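Local coordinates for ribose ABC transporter, substrate binding protein (Conexibacter woesei, PDB 4KQ9) that probably binds ribose or a related sugar as the extracytoplasmic receptor of an ABC importer, with two alpha/beta domains facing each other across a cleft, at residues T34-D39 with A254-A259; P90-A95 with G103-V108; I19-R24 with Q245-Q250; Y12-A17 with I68-D73. The protein carries 1 engineered substitution. All coordinates share one frame; numbering follows the deposited sequence.

Contact 1. Residues T34-D39 with A254-A259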
loop_
_atom_site.group_PDB
_atom_site.type_symbol
_atom_site.label_atom_id
_atom_site.label_comp_id
_atom_site.label_asym_id
_atom_site.label_seq_id
_atom_site.Cartn_x
_atom_site.Cartn_y
_atom_site.Cartn_z
ATOM N N THR A 34 7.270 -21.117 7.133
ATOM C CA THR A 34 7.074 -22.500 7.453
ATOM C C THR A 34 7.360 -23.377 6.263
ATOM O O THR A 34 8.037 -24.385 6.416
ATOM C CB THR A 34 5.622 -22.706 7.956
ATOM O OG1 THR A 34 5.501 -21.995 9.206
ATOM C CG2 THR A 34 5.258 -24.180 8.067
ATOM N N VAL A 35 6.863 -22.983 5.092
ATOM C CA VAL A 35 7.073 -23.748 3.903
ATOM C C VAL A 35 8.541 -23.870 3.527
ATOM O O VAL A 35 9.008 -24.925 3.099
ATOM C CB VAL A 35 6.317 -23.088 2.739
ATOM C CG1 VAL A 35 6.735 -23.722 1.434
ATOM C CG2 VAL A 35 4.798 -23.243 2.957
ATOM N N ARG A 36 9.258 -22.777 3.665
ATOM C CA ARG A 36 10.686 -22.744 3.323
ATOM C C ARG A 36 11.564 -23.260 4.493
ATOM O O ARG A 36 12.795 -23.272 4.395
ATOM C CB ARG A 36 11.088 -21.311 2.989
ATOM C CG ARG A 36 10.419 -20.699 1.766
ATOM C CD ARG A 36 10.539 -21.604 0.558
ATOM N NE ARG A 36 11.931 -21.723 0.111
ATOM C CZ ARG A 36 12.498 -20.962 -0.836
ATOM N NH1 ARG A 36 11.823 -19.989 -1.431
ATOM N NH2 ARG A 36 13.751 -21.183 -1.215
ATOM N N ARG A 37 10.933 -23.584 5.606
ATOM C CA ARG A 37 11.578 -24.123 6.802
ATOM C C ARG A 37 12.593 -23.231 7.484
ATOM O O ARG A 37 13.585 -23.709 8.015
ATOM C CB ARG A 37 12.162 -25.508 6.513
ATOM C CG ARG A 37 11.057 -26.512 6.249
ATOM C CD ARG A 37 11.499 -27.963 6.358
ATOM N NE ARG A 37 12.212 -28.341 5.159
ATOM C CZ ARG A 37 13.426 -28.885 5.117
ATOM N NH1 ARG A 37 13.951 -29.154 3.927
ATOM N NH2 ARG A 37 14.113 -29.195 6.225
ATOM N N LEU A 38 12.301 -21.939 7.522
ATOM C CA LEU A 38 13.117 -20.982 8.202
ATOM C C LEU A 38 12.841 -20.953 9.704
ATOM O O LEU A 38 11.741 -21.238 10.132
ATOM C CB LEU A 38 12.805 -19.558 7.693
ATOM C CG LEU A 38 13.036 -19.282 6.222
ATOM C CD1 LEU A 38 12.428 -17.921 5.873
ATOM C CD2 LEU A 38 14.529 -19.250 5.987
ATOM N N ASP A 39 13.849 -20.584 10.485
ATOM C CA ASP A 39 13.633 -20.138 11.857
ATOM C C ASP A 39 13.272 -18.656 11.829
ATOM O O ASP A 39 14.143 -17.778 11.673
ATOM C CB ASP A 39 14.860 -20.386 12.756
ATOM C CG ASP A 39 14.626 -19.916 14.185
ATOM O OD1 ASP A 39 13.463 -19.908 14.635
ATOM O OD2 ASP A 39 15.594 -19.525 14.859
ATOM N N ALA A 254 8.331 -11.624 0.080
ATOM C CA ALA A 254 9.528 -11.222 0.806
ATOM C C ALA A 254 10.275 -12.421 1.397
ATOM O O ALA A 254 11.524 -12.494 1.304
ATOM C CB ALA A 254 9.203 -10.217 1.911
ATOM N N ILE A 255 9.534 -13.365 1.943
ATOM C CA ILE A 255 10.134 -14.582 2.493
ATOM C C ILE A 255 10.785 -15.403 1.360
ATOM O O ILE A 255 11.841 -15.859 1.516
ATOM C CB ILE A 255 9.137 -15.478 3.274
ATOM C CG1 ILE A 255 8.769 -14.888 4.619
ATOM C CG2 ILE A 255 9.706 -16.872 3.544
ATOM C CD1 ILE A 255 9.956 -14.549 5.468
ATOM N N ASP A 256 10.087 -15.609 0.269
ATOM C CA ASP A 256 10.641 -16.330 -0.851
ATOM C C ASP A 256 11.936 -15.682 -1.407
ATOM O O ASP A 256 12.842 -16.349 -1.701
ATOM C CB ASP A 256 9.640 -16.554 -1.931
ATOM C CG ASP A 256 8.802 -17.816 -1.708
ATOM O OD1 ASP A 256 9.216 -18.750 -0.981
ATOM O OD2 ASP A 256 7.731 -17.826 -2.253
ATOM N N VAL A 257 11.944 -14.374 -1.533
ATOM C CA VAL A 257 13.132 -13.660 -1.927
ATOM C C VAL A 257 14.299 -13.924 -0.960
ATOM O O VAL A 257 15.352 -14.298 -1.342
ATOM C CB VAL A 257 12.835 -12.171 -2.089
ATOM C CG1 VAL A 257 14.094 -11.428 -2.380
ATOM C CG2 VAL A 257 11.856 -11.992 -3.224
HETATM N N MSE A 258 14.064 -13.728 0.296
HETATM C CA MSE A 258 15.079 -13.986 1.274
HETATM C C MSE A 258 15.494 -15.423 1.283
HETATM O O MSE A 258 16.701 -15.695 1.278
HETATM C CB MSE A 258 14.606 -13.595 2.664
HETATM C CG MSE A 258 15.626 -13.858 3.765
HETATM SE SE MSE A 258 17.129 -12.573 3.585
HETATM C CE MSE A 258 16.262 -11.027 4.330
ATOM N N ALA A 259 14.564 -16.371 1.292
ATOM C CA ALA A 259 14.989 -17.792 1.321
ATOM C C ALA A 259 15.762 -18.223 0.051
ATOM O O ALA A 259 16.776 -18.942 0.150
ATOM C CB ALA A 259 13.832 -18.713 1.606
#
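Arg36 and Asp256 meet with their side chains at about a right angle. The arginine chain bends at CD and again at NE (chi2 -51°, chi3 -67°), folding back over Ala259, whose CB sits over the centre of one guanidinium face, 3.6 Å from CZ. From there NH1 forms a salt bridge with OD1 of Asp256 at 2.9 Å. The bond lies in the guanidinium plane but reaches the carboxylate from above, the two planes being turned 46° apart. OD1 also takes a hydrogen bond from Gln32 NE2, and Arg36 NH2 pairs with Asp260 and Glu263, so one guanidinium probably offsets a patch of three acids on helix 247-264. An alanine in place of Arg36 would probably leave these carboxylates without their counter-charge and uncover much of Ala259 CB. Beside the salt bridge, Leu38 and Ile255 slide past each other in opposite directions, CD1 of Leu38 lying 3.7 Å from CG2 of Ile255. Between Arg36 and Leu38, a Schellman motif at Arg37 ends helix 20-35 and turns the chain into strand 39-45. Helix 247-264 thus packs beside the end of helix 20-35, while its Ile255 and Met258 rest on Ile68 of strand 66-69.

Contact 2. Residues P90-A95 with G103-V108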
loop_
_atom_site.group_PDB
_atom_site.type_symbol
_atom_site.label_atom_id
_atom_site.label_comp_id
_atom_site.label_asym_id
_atom_site.label_seq_id
_atom_site.Cartn_x
_atom_site.Cartn_y
_atom_site.Cartn_z
ATOM N N PRO A 90 21.834 -9.244 5.406
ATOM C CA PRO A 90 21.061 -8.893 4.195
ATOM C C PRO A 90 19.701 -8.336 4.662
ATOM O O PRO A 90 19.071 -8.967 5.520
ATOM C CB PRO A 90 20.808 -10.217 3.524
ATOM C CG PRO A 90 21.502 -11.269 4.348
ATOM C CD PRO A 90 21.939 -10.677 5.636
ATOM N N VAL A 91 19.295 -7.185 4.123
ATOM C CA VAL A 91 18.053 -6.528 4.525
ATOM C C VAL A 91 17.085 -6.401 3.350
ATOM O O VAL A 91 17.473 -5.959 2.295
ATOM C CB VAL A 91 18.341 -5.120 4.991
ATOM C CG1 VAL A 91 17.068 -4.358 5.309
ATOM C CG2 VAL A 91 19.269 -5.155 6.204
ATOM N N ILE A 92 15.814 -6.701 3.564
ATOM C CA ILE A 92 14.807 -6.474 2.542
ATOM C C ILE A 92 13.847 -5.456 3.157
ATOM O O ILE A 92 13.356 -5.678 4.245
ATOM C CB ILE A 92 14.048 -7.760 2.143
ATOM C CG1 ILE A 92 15.000 -8.727 1.403
ATOM C CG2 ILE A 92 12.835 -7.413 1.250
ATOM C CD1 ILE A 92 14.346 -10.076 1.110
ATOM N N LEU A 93 13.572 -4.390 2.441
ATOM C CA LEU A 93 12.520 -3.500 2.803
ATOM C C LEU A 93 11.193 -4.029 2.261
ATOM O O LEU A 93 11.121 -4.566 1.136
ATOM C CB LEU A 93 12.778 -2.099 2.250
ATOM C CG LEU A 93 14.108 -1.579 2.742
ATOM C CD1 LEU A 93 14.484 -0.387 1.899
ATOM C CD2 LEU A 93 14.005 -1.310 4.246
ATOM N N LEU A 94 10.129 -3.831 3.032
ATOM C CA LEU A 94 8.862 -4.496 2.722
ATOM C C LEU A 94 7.705 -3.517 2.893
ATOM O O LEU A 94 7.569 -2.918 3.957
ATOM C CB LEU A 94 8.715 -5.741 3.606
ATOM C CG LEU A 94 7.451 -6.544 3.381
ATOM C CD1 LEU A 94 7.231 -6.938 1.954
ATOM C CD2 LEU A 94 7.358 -7.793 4.221
ATOM N N ALA A 95 6.911 -3.369 1.833
ATOM C CA ALA A 95 5.722 -2.466 1.665
ATOM C C ALA A 95 6.018 -0.966 1.507
ATOM O O ALA A 95 5.369 -0.245 0.712
ATOM C CB ALA A 95 4.679 -2.707 2.739
ATOM N N GLY A 103 21.885 0.185 0.504
ATOM C CA GLY A 103 22.531 -1.121 0.274
ATOM C C GLY A 103 21.685 -2.338 0.674
ATOM O O GLY A 103 22.181 -3.497 0.815
ATOM N N GLN A 104 20.393 -2.108 0.830
ATOM C CA GLN A 104 19.458 -3.217 0.971
ATOM C C GLN A 104 19.570 -4.170 -0.198
ATOM O O GLN A 104 19.850 -3.774 -1.365
ATOM C CB GLN A 104 18.028 -2.717 1.182
ATOM C CG GLN A 104 17.306 -2.134 -0.023
ATOM C CD GLN A 104 17.697 -0.699 -0.276
ATOM O OE1 GLN A 104 18.405 -0.104 0.538
ATOM N NE2 GLN A 104 17.228 -0.123 -1.393
ATOM N N LEU A 105 19.325 -5.414 0.105
ATOM C CA LEU A 105 19.167 -6.468 -0.894
ATOM C C LEU A 105 18.023 -6.227 -1.871
ATOM O O LEU A 105 18.195 -6.428 -3.090
ATOM C CB LEU A 105 18.958 -7.800 -0.156
ATOM C CG LEU A 105 19.027 -9.089 -0.951
ATOM C CD1 LEU A 105 20.477 -9.383 -1.299
ATOM C CD2 LEU A 105 18.365 -10.239 -0.170
ATOM N N SER A 106 16.851 -5.821 -1.355
ATOM C CA SER A 106 15.735 -5.458 -2.186
ATOM C C SER A 106 14.684 -4.633 -1.409
ATOM O O SER A 106 14.698 -4.564 -0.168
ATOM C CB SER A 106 15.081 -6.734 -2.755
ATOM O OG SER A 106 14.165 -6.414 -3.774
ATOM N N PHE A 107 13.780 -4.032 -2.182
ATOM C CA PHE A 107 12.575 -3.354 -1.723
ATOM C C PHE A 107 11.400 -4.023 -2.426
ATOM O O PHE A 107 11.264 -3.970 -3.618
ATOM C CB PHE A 107 12.673 -1.882 -2.016
ATOM C CG PHE A 107 11.414 -1.111 -1.747
ATOM C CD1 PHE A 107 10.458 -1.544 -0.845
ATOM C CD2 PHE A 107 11.211 0.081 -2.398
ATOM C CE1 PHE A 107 9.275 -0.833 -0.658
ATOM C CE2 PHE A 107 10.055 0.813 -2.197
ATOM C CZ PHE A 107 9.083 0.373 -1.314
ATOM N N VAL A 108 10.640 -4.778 -1.661
ATOM C CA VAL A 108 9.494 -5.546 -2.101
ATOM C C VAL A 108 8.268 -4.724 -1.689
ATOM O O VAL A 108 8.080 -4.421 -0.490
ATOM C CB VAL A 108 9.459 -6.933 -1.422
ATOM C CG1 VAL A 108 8.170 -7.676 -1.660
ATOM C CG2 VAL A 108 10.581 -7.804 -1.920
HETATM O O HOH W 1 21.280 -6.065 2.459
#
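Pro90 opens the pairing loosely, its CB 4.4 Å from CD2 of Leu105. At Val91 the backbone O accepts a bent hydrogen bond from Leu105 N (N-H...O 130°), and a water that donates to Gly103 O accepts from Val91 N. Ile92 uses both branches: CG1 meets CD2 of Leu105, while CG2, anti to the backbone N, lies 3.9 Å from CG2 of Val108. Leu93 grips the neighbouring strand through its backbone, N bonding to Ser106 O and O receiving Val108 N, each at 2.8 Å. On the opposite face from Ile92, Leu93 CD1 meets Gln104 CG at 3.8 Å, the two side chains crossing at about a right angle, and Leu93 CB touches CD1 of Phe107. Leu94 lies side by side with Val108 and points the same way, CD1 to CG1 being 3.8 Å; like Ile92, it also packs against helix 247-264. Ala95 closes the ladder with N bonded to Val108 O at 2.8 Å, and its C lies at the edge of the Phe107 ring. Three successive parallel bridges, from Ile92-Ser106 to Leu94-Val108, place both strands in the six-stranded parallel sheet of one alpha/beta domain of a periplasmic binding protein.

Contact 3. Residues I19-R24 with Q245-Q250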
loop_
_atom_site.group_PDB
_atom_site.type_symbol
_atom_site.label_atom_id
_atom_site.label_comp_id
_atom_site.label_asym_id
_atom_site.label_seq_id
_atom_site.Cartn_x
_atom_site.Cartn_y
_atom_site.Cartn_z
ATOM N N ILE A 19 -2.827 -2.625 13.270
ATOM C CA ILE A 19 -3.050 -2.212 11.853
ATOM C C ILE A 19 -3.279 -3.437 10.982
ATOM O O ILE A 19 -2.400 -4.339 10.892
ATOM C CB ILE A 19 -1.884 -1.393 11.305
ATOM C CG1 ILE A 19 -1.554 -0.226 12.231
ATOM C CG2 ILE A 19 -2.196 -0.931 9.870
ATOM C CD1 ILE A 19 -0.131 0.254 12.103
ATOM N N PRO A 20 -4.484 -3.533 10.376
ATOM C CA PRO A 20 -4.812 -4.751 9.637
ATOM C C PRO A 20 -3.790 -5.085 8.534
ATOM O O PRO A 20 -3.393 -6.219 8.388
ATOM C CB PRO A 20 -6.169 -4.417 9.022
ATOM C CG PRO A 20 -6.816 -3.598 10.121
ATOM C CD PRO A 20 -5.687 -2.680 10.557
ATOM N N PHE A 21 -3.363 -4.075 7.800
ATOM C CA PHE A 21 -2.501 -4.304 6.621
ATOM C C PHE A 21 -1.208 -5.032 7.048
ATOM O O PHE A 21 -0.855 -6.027 6.485
ATOM C CB PHE A 21 -2.215 -2.964 5.994
ATOM C CG PHE A 21 -1.259 -3.025 4.830
ATOM C CD1 PHE A 21 -1.691 -3.500 3.585
ATOM C CD2 PHE A 21 0.056 -2.618 4.980
ATOM C CE1 PHE A 21 -0.803 -3.532 2.502
ATOM C CE2 PHE A 21 0.936 -2.646 3.894
ATOM C CZ PHE A 21 0.475 -3.118 2.657
ATOM N N PHE A 22 -0.540 -4.534 8.080
ATOM C CA PHE A 22 0.725 -5.141 8.587
ATOM C C PHE A 22 0.520 -6.435 9.301
ATOM O O PHE A 22 1.320 -7.377 9.145
ATOM C CB PHE A 22 1.537 -4.144 9.407
ATOM C CG PHE A 22 1.953 -2.943 8.615
ATOM C CD1 PHE A 22 3.015 -3.016 7.734
ATOM C CD2 PHE A 22 1.245 -1.753 8.710
ATOM C CE1 PHE A 22 3.353 -1.941 6.941
ATOM C CE2 PHE A 22 1.577 -0.663 7.917
ATOM C CZ PHE A 22 2.661 -0.743 7.056
ATOM N N ASN A 23 -0.628 -6.588 9.962
ATOM C CA ASN A 23 -0.997 -7.876 10.449
ATOM C C ASN A 23 -1.066 -8.891 9.320
ATOM O O ASN A 23 -0.593 -9.994 9.489
ATOM C CB ASN A 23 -2.309 -7.832 11.280
ATOM C CG ASN A 23 -2.093 -7.241 12.667
ATOM O OD1 ASN A 23 -1.030 -7.355 13.232
ATOM N ND2 ASN A 23 -3.106 -6.572 13.204
ATOM N N ARG A 24 -1.617 -8.528 8.156
ATOM C CA ARG A 24 -1.794 -9.478 7.076
ATOM C C ARG A 24 -0.456 -9.805 6.414
ATOM O O ARG A 24 -0.245 -10.915 5.937
ATOM C CB ARG A 24 -2.793 -8.971 6.001
ATOM C CG ARG A 24 -4.269 -9.366 6.265
ATOM C CD ARG A 24 -5.191 -9.218 5.033
ATOM N NE ARG A 24 -5.006 -7.951 4.274
ATOM C CZ ARG A 24 -5.443 -6.738 4.644
ATOM N NH1 ARG A 24 -6.119 -6.584 5.788
ATOM N NH2 ARG A 24 -5.220 -5.669 3.871
ATOM N N GLN A 245 -3.469 -3.822 -2.177
ATOM C CA GLN A 245 -2.032 -3.935 -2.284
ATOM C C GLN A 245 -1.564 -5.309 -1.886
ATOM O O GLN A 245 -0.394 -5.499 -1.747
ATOM C CB GLN A 245 -1.413 -2.932 -1.344
ATOM C CG GLN A 245 -1.652 -1.507 -1.782
ATOM C CD GLN A 245 -0.826 -0.551 -0.914
ATOM O OE1 GLN A 245 -1.378 0.217 -0.135
ATOM N NE2 GLN A 245 0.486 -0.651 -1.000
ATOM N N CYS A 246 -2.480 -6.265 -1.672
ATOM C CA CYS A 246 -2.135 -7.693 -1.552
ATOM C C CYS A 246 -1.134 -7.981 -0.432
ATOM O O CYS A 246 -0.060 -8.541 -0.663
ATOM C CB CYS A 246 -1.587 -8.166 -2.872
ATOM S SG CYS A 246 -2.835 -8.107 -4.197
ATOM N N ALA A 247 -1.487 -7.538 0.758
ATOM C CA ALA A 247 -0.606 -7.595 1.934
ATOM C C ALA A 247 -0.124 -8.995 2.193
ATOM O O ALA A 247 1.067 -9.241 2.484
ATOM C CB ALA A 247 -1.350 -7.092 3.130
ATOM N N TYR A 248 -1.037 -9.947 2.107
ATOM C CA TYR A 248 -0.688 -11.346 2.354
ATOM C C TYR A 248 0.383 -11.872 1.388
ATOM O O TYR A 248 1.358 -12.546 1.803
ATOM C CB TYR A 248 -1.949 -12.227 2.262
ATOM C CG TYR A 248 -1.696 -13.648 2.778
ATOM C CD1 TYR A 248 -1.822 -13.951 4.114
ATOM C CD2 TYR A 248 -1.364 -14.669 1.905
ATOM C CE1 TYR A 248 -1.598 -15.260 4.584
ATOM C CE2 TYR A 248 -1.149 -15.957 2.357
ATOM C CZ TYR A 248 -1.255 -16.225 3.695
ATOM O OH TYR A 248 -1.052 -17.500 4.117
ATOM N N GLU A 249 0.201 -11.594 0.096
ATOM C CA GLU A 249 1.175 -11.946 -0.893
ATOM C C GLU A 249 2.517 -11.249 -0.716
ATOM O O GLU A 249 3.568 -11.854 -1.020
ATOM C CB GLU A 249 0.611 -11.646 -2.261
ATOM C CG GLU A 249 1.289 -12.403 -3.379
ATOM C CD GLU A 249 0.483 -12.486 -4.706
ATOM O OE1 GLU A 249 -0.675 -11.956 -4.872
ATOM O OE2 GLU A 249 1.036 -13.172 -5.606
ATOM N N GLN A 250 2.506 -9.970 -0.315
ATOM C CA GLN A 250 3.721 -9.282 -0.083
ATOM C C GLN A 250 4.609 -10.078 0.904
ATOM O O GLN A 250 5.842 -10.186 0.722
ATOM C CB GLN A 250 3.493 -7.876 0.452
ATOM C CG GLN A 250 2.863 -6.935 -0.569
ATOM C CD GLN A 250 3.160 -5.470 -0.273
ATOM O OE1 GLN A 250 4.260 -5.136 0.116
ATOM N NE2 GLN A 250 2.202 -4.615 -0.460
HETATM O O HOH W 2 -3.921 -6.060 1.500
#
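Phe21 reaches across to the start of helix 247-264 with its ring. From CB, chi1 of 176° sets CG anti to the backbone N, which brings the end of the ring up to Ala247. CD1 lies 3.6 Å from Ala247 CB, which also touches the backbone O of Phe21. CE1 remains near Ala247 CB and meets CB of Gln245 at 3.9 Å, the two side chains crossing at about a right angle. At the tip, CZ faces NE2 of Gln250, which sits at the ring edge 3.9 Å away. That NE2 donates to Gln245 O at 3.0 Å, nearly straight (N-H...O 170°). The contact joins the N-terminal ends of two helices, capped by Ile19 and Cys246, in the domain with the six-stranded parallel sheet of a two-domain periplasmic binding protein fold. Gln245 NE2 is hydrogen-bonded to Ser110 OG, and OE1 to a glycerol probably from the crystallisation liquor; Cys246 forms a disulfide with Cys296. On the Phe21 ring's other ortho carbon, CD2 lies over the centre of the Phe22 ring. Arg24 packs CB against Ala247 CB at 3.7 Å, and its NH2 is linked by a water to Ala247 N. Its NE forms a salt bridge with Glu297.

Contact 4. Residues Y12-A17 with I68-D73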
loop_
_atom_site.group_PDB
_atom_site.type_symbol
_atom_site.label_atom_id
_atom_site.label_comp_id
_atom_site.label_asym_id
_atom_site.label_seq_id
_atom_site.Cartn_x
_atom_site.Cartn_y
_atom_site.Cartn_z
ATOM N N TYR A 12 11.515 -10.430 10.879
ATOM C CA TYR A 12 10.705 -9.312 10.379
ATOM C C TYR A 12 10.331 -8.311 11.460
ATOM O O TYR A 12 9.499 -8.636 12.338
ATOM C CB TYR A 12 9.417 -9.859 9.766
ATOM C CG TYR A 12 8.476 -8.851 9.174
ATOM C CD1 TYR A 12 8.931 -7.698 8.554
ATOM C CD2 TYR A 12 7.131 -9.120 9.114
ATOM C CE1 TYR A 12 8.058 -6.810 7.957
ATOM C CE2 TYR A 12 6.250 -8.229 8.547
ATOM C CZ TYR A 12 6.736 -7.097 7.955
ATOM O OH TYR A 12 5.877 -6.234 7.426
ATOM N N SER A 13 10.869 -7.094 11.315
ATOM C CA SER A 13 10.559 -5.942 12.088
ATOM C C SER A 13 9.460 -5.117 11.460
ATOM O O SER A 13 9.658 -4.498 10.382
ATOM C CB SER A 13 11.781 -5.050 12.266
ATOM O OG SER A 13 11.354 -3.715 12.540
ATOM N N THR A 14 8.295 -5.146 12.139
ATOM C CA THR A 14 7.153 -4.352 11.744
ATOM C C THR A 14 6.655 -3.509 12.950
ATOM O O THR A 14 7.382 -3.342 13.978
ATOM C CB THR A 14 6.102 -5.221 11.033
ATOM O OG1 THR A 14 5.108 -4.380 10.416
ATOM C CG2 THR A 14 5.453 -6.248 11.943
ATOM N N PHE A 15 5.497 -2.882 12.774
ATOM C CA PHE A 15 4.937 -1.996 13.789
ATOM C C PHE A 15 3.410 -2.121 13.735
ATOM O O PHE A 15 2.847 -2.751 12.808
ATOM C CB PHE A 15 5.414 -0.554 13.580
ATOM C CG PHE A 15 5.010 0.033 12.260
ATOM C CD1 PHE A 15 3.785 0.709 12.122
ATOM C CD2 PHE A 15 5.829 -0.118 11.137
ATOM C CE1 PHE A 15 3.410 1.241 10.912
ATOM C CE2 PHE A 15 5.433 0.400 9.916
ATOM C CZ PHE A 15 4.238 1.078 9.810
ATOM N N GLY A 16 2.752 -1.577 14.759
ATOM C CA GLY A 16 1.291 -1.523 14.788
ATOM C C GLY A 16 0.593 -2.863 14.930
ATOM O O GLY A 16 0.076 -3.434 13.936
ATOM N N ALA A 17 0.520 -3.340 16.181
ATOM C CA ALA A 17 -0.289 -4.521 16.533
ATOM C C ALA A 17 -1.726 -4.362 16.053
ATOM O O ALA A 17 -2.395 -5.305 15.747
ATOM C CB ALA A 17 -0.255 -4.752 18.055
ATOM N N ILE A 68 14.069 -8.529 7.480
ATOM C CA ILE A 68 13.050 -7.868 6.672
ATOM C C ILE A 68 12.462 -6.720 7.539
ATOM O O ILE A 68 12.239 -6.905 8.730
ATOM C CB ILE A 68 11.985 -8.873 6.251
ATOM C CG1 ILE A 68 12.654 -10.108 5.620
ATOM C CG2 ILE A 68 10.877 -8.205 5.409
ATOM C CD1 ILE A 68 11.696 -11.207 5.294
ATOM N N VAL A 69 12.267 -5.544 6.948
ATOM C CA VAL A 69 11.795 -4.386 7.664
ATOM C C VAL A 69 10.691 -3.707 6.899
ATOM O O VAL A 69 10.896 -3.313 5.764
ATOM C CB VAL A 69 12.889 -3.318 7.852
ATOM C CG1 VAL A 69 12.355 -2.200 8.721
ATOM C CG2 VAL A 69 14.163 -3.905 8.469
ATOM N N SER A 70 9.529 -3.535 7.534
ATOM C CA SER A 70 8.534 -2.510 7.084
ATOM C C SER A 70 8.736 -1.243 7.948
ATOM O O SER A 70 8.410 -1.261 9.143
ATOM C CB SER A 70 7.105 -3.005 7.223
ATOM O OG SER A 70 6.884 -4.196 6.460
ATOM N N PRO A 71 9.308 -0.171 7.383
ATOM C CA PRO A 71 9.753 0.960 8.214
ATOM C C PRO A 71 8.635 1.931 8.565
ATOM O O PRO A 71 7.927 2.411 7.684
ATOM C CB PRO A 71 10.773 1.666 7.340
ATOM C CG PRO A 71 10.354 1.356 5.955
ATOM C CD PRO A 71 9.640 0.043 5.967
ATOM N N ILE A 72 8.468 2.180 9.859
ATOM C CA ILE A 72 7.499 3.180 10.311
ATOM C C ILE A 72 7.777 4.583 9.762
ATOM O O ILE A 72 6.855 5.305 9.448
ATOM C CB ILE A 72 7.373 3.253 11.847
ATOM C CG1 ILE A 72 6.268 4.268 12.209
ATOM C CG2 ILE A 72 8.680 3.665 12.510
ATOM C CD1 ILE A 72 5.717 4.042 13.595
ATOM N N ASP A 73 9.032 4.971 9.632
ATOM C CA ASP A 73 9.358 6.259 9.015
ATOM C C ASP A 73 10.544 6.078 8.102
ATOM O O ASP A 73 11.599 5.624 8.541
ATOM C CB ASP A 73 9.716 7.331 10.068
ATOM C CG ASP A 73 10.289 8.611 9.431
ATOM O OD1 ASP A 73 9.541 9.330 8.753
ATOM O OD2 ASP A 73 11.494 8.896 9.558
#
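Tyr12 and Ser70 join their hydroxyls where strands 9-15 and 66-69 run as neighbours in the parallel sheet of a Rossmann-like alpha/beta domain, with 9-15 between strands 39-45 and 66-69. The Tyr12 OH to Ser70 OG hydrogen bond is very short as modelled, 2.5 Å, so its exact length is doubtful; OG sits at the edge of the phenol ring. CD1 of Tyr12 touches CG2 of Ile68 at 3.7 Å, the two side chains crossing at about a right angle, while Ile68 O lies at the ring edge. Thr14 CB lies over one face of this ring, offset toward the rim. The backbones are joined by Ser13 N to Ile68 O (2.9 Å) and Ser70 N to Ser13 O (3.0 Å). At the end of strand 9-15, Phe15 carries CG between the backbone N and the carbonyl carbon (chi1 61°), and one ring face takes the CB of Ile72 in a CH-pi contact, 3.9 Å from the centroid. In the second shell, Ser70 OG also bonds to Leu94 O. A phenylalanine in place of Tyr12 would probably leave Ser70 OG without its phenol partner. Gln52 of helix 49-61 bridges both segments: OE1 accepts from Ile72 N, while NE2 is bonded to Ser70 O and Ser13 OG.

From the N terminus, strand 9-15 leads through the loop around Ala17 into helix 20-35, so contacts 4, 3 and 1 begin one after another along this first strand and helix. Contact 4 closes first, at 68-73, after a loop of 50 residues. Contact 2 follows in series, a short connection without helix between neighbouring parallel strands, nested inside the loops of both contacts 1 and 3. Those two close only when the chain has passed through the other domain and come back, at 245-250 and then 254-259; they cross each other, and each crosses contact 4. Contacts 2 and 4 share one sheet, while 1 and 3 bring together helices 20-35 and 247-264.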